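Local coordinates for guanine deaminase (Escherichia coli, PDB 6OHB), which catalyses the zinc-dependent hydrolytic deamination of guanine to xanthine and ammonia in purine degradation, at the interface of chains A and B. Residues are numbered along the deposited sequence; one frame, centred on the assembly and turned at random. Chains: chain A/B, Guanine deaminase.

The interface of chains A and B. Residues chain A 341, 344-345, 402, 418-419; chain B 304, 332.
B:Tyr304, at the end of helix 299-304, pushes its phenol between helices 336-349 and 409-419 of chain A in a knob-into-groove patch, part of a two-fold symmetric interface, that helps join the two subunits of the deposited assembly; a twin patch repeats it with the chains exchanged. The phenol hydroxyl faces both polar atoms of the A:Asn341 amide, the two side chains crossing at about a right angle. It donates to the carbonyl oxygen, with B:Tyr304 OH 2.6 Å from A:Asn341 OD1, and lies in the carbonyl plane but well to one side of the C=O direction, at 98°. The same hydroxyl accepts from the amide nitrogen, A:Asn341 ND2 to B:Tyr304 OH being 2.7 Å, a bent bond of 132° at the hydrogen. Both amide atoms thus grip one oxygen. A:Asn341 reaches it by setting CG anti to its backbone N (chi1 -159°). Within chain B, B:Thr332 OG1 shares a hydrogen bond of 3.1 Å with B:Tyr304 OH, on the side away from the amide, and probably helps fix the hydroxyl.

Around this polar point the packing is apolar. A:Tyr344 meets the edge of the B:Tyr304 ring in its plane, its CE1 3.6 Å from B:Tyr304 CD1. The aliphatic stem of A:Lys345 passes over one ring face, with CG near the rim and CE 3.9 Å from B:Tyr304 CZ. On the other flank, A:Leu419 CD1 packs 3.8 Å from B:Thr332 CB, while A:Thr418 CB borders the methyl CG2 of B:Thr332 at 4.0 Å. The guanidinium of A:Arg402 skirts that same methyl. By combining a paired amide–phenol grip with close side-chain packing, the patch probably helps fix how the two deaminase subunits are oriented.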
# COMPACT_ATOMS: atom_id res chain seq x y z
N ASN A 341 -6.55 -3.78 -1.43
CA ASN A 341 -5.78 -2.96 -2.36
C ASN A 341 -4.63 -3.76 -2.99
O ASN A 341 -4.41 -3.71 -4.22
CB ASN A 341 -5.24 -1.72 -1.64
CG ASN A 341 -4.89 -0.60 -2.59
OD1 ASN A 341 -5.59 -0.35 -3.56
ND2 ASN A 341 -3.79 0.10 -2.30
N TYR A 344 -5.98 -6.23 -5.42
CA TYR A 344 -6.32 -5.56 -6.67
C TYR A 344 -5.08 -5.37 -7.55
O TYR A 344 -5.15 -5.58 -8.77
CB TYR A 344 -6.98 -4.21 -6.36
CG TYR A 344 -7.43 -3.46 -7.59
CD1 TYR A 344 -6.55 -2.60 -8.26
CD2 TYR A 344 -8.72 -3.60 -8.09
CE1 TYR A 344 -6.96 -1.91 -9.40
CE2 TYR A 344 -9.13 -2.91 -9.22
CZ TYR A 344 -8.25 -2.07 -9.87
OH TYR A 344 -8.66 -1.39 -10.99
N LYS A 345 -3.95 -4.97 -6.96
CA LYS A 345 -2.74 -4.83 -7.79
C LYS A 345 -2.27 -6.17 -8.34
O LYS A 345 -1.90 -6.27 -9.52
CB LYS A 345 -1.62 -4.14 -7.01
CG LYS A 345 -1.92 -2.68 -6.67
CD LYS A 345 -0.84 -2.12 -5.77
CE LYS A 345 -1.43 -1.35 -4.61
NZ LYS A 345 -0.52 -1.40 -3.43
N ARG A 402 -12.26 12.41 -2.93
CA ARG A 402 -12.53 11.34 -3.88
C ARG A 402 -13.87 10.67 -3.63
O ARG A 402 -14.48 10.13 -4.57
CB ARG A 402 -11.41 10.30 -3.84
CG ARG A 402 -10.03 10.85 -4.19
CD ARG A 402 -9.08 9.76 -4.66
NE ARG A 402 -7.96 10.31 -5.42
CZ ARG A 402 -7.12 9.58 -6.14
NH1 ARG A 402 -7.27 8.26 -6.21
NH2 ARG A 402 -6.13 10.16 -6.81
N THR A 418 -8.85 1.73 -1.78
CA THR A 418 -7.53 2.19 -2.21
C THR A 418 -6.94 3.22 -1.25
O THR A 418 -5.71 3.34 -1.19
CB THR A 418 -7.60 2.79 -3.62
OG1 THR A 418 -8.54 3.87 -3.64
CG2 THR A 418 -8.02 1.72 -4.63
N LEU A 419 -7.77 3.95 -0.51
CA LEU A 419 -7.27 4.99 0.37
C LEU A 419 -7.48 4.69 1.84
O LEU A 419 -7.02 5.46 2.69
CB LEU A 419 -7.94 6.33 0.04
CG LEU A 419 -7.24 7.27 -0.92
CD1 LEU A 419 -6.64 6.51 -2.09
CD2 LEU A 419 -8.25 8.30 -1.41
N TYR B 304 -1.54 -0.43 -10.74
CA TYR B 304 -2.99 -0.24 -10.80
C TYR B 304 -3.52 -0.39 -12.22
O TYR B 304 -4.61 -0.94 -12.44
CB TYR B 304 -3.39 1.13 -10.26
CG TYR B 304 -3.58 1.19 -8.77
CD1 TYR B 304 -4.52 0.39 -8.13
CD2 TYR B 304 -2.84 2.07 -8.00
CE1 TYR B 304 -4.70 0.45 -6.76
CE2 TYR B 304 -3.02 2.15 -6.63
CZ TYR B 304 -3.94 1.34 -6.01
OH TYR B 304 -4.11 1.42 -4.65
N THR B 332 -2.45 6.30 -6.34
CA THR B 332 -3.44 6.66 -5.33
C THR B 332 -2.88 7.40 -4.13
O THR B 332 -3.66 7.86 -3.29
CB THR B 332 -4.19 5.41 -4.84
OG1 THR B 332 -3.24 4.37 -4.55
CG2 THR B 332 -5.17 4.94 -5.91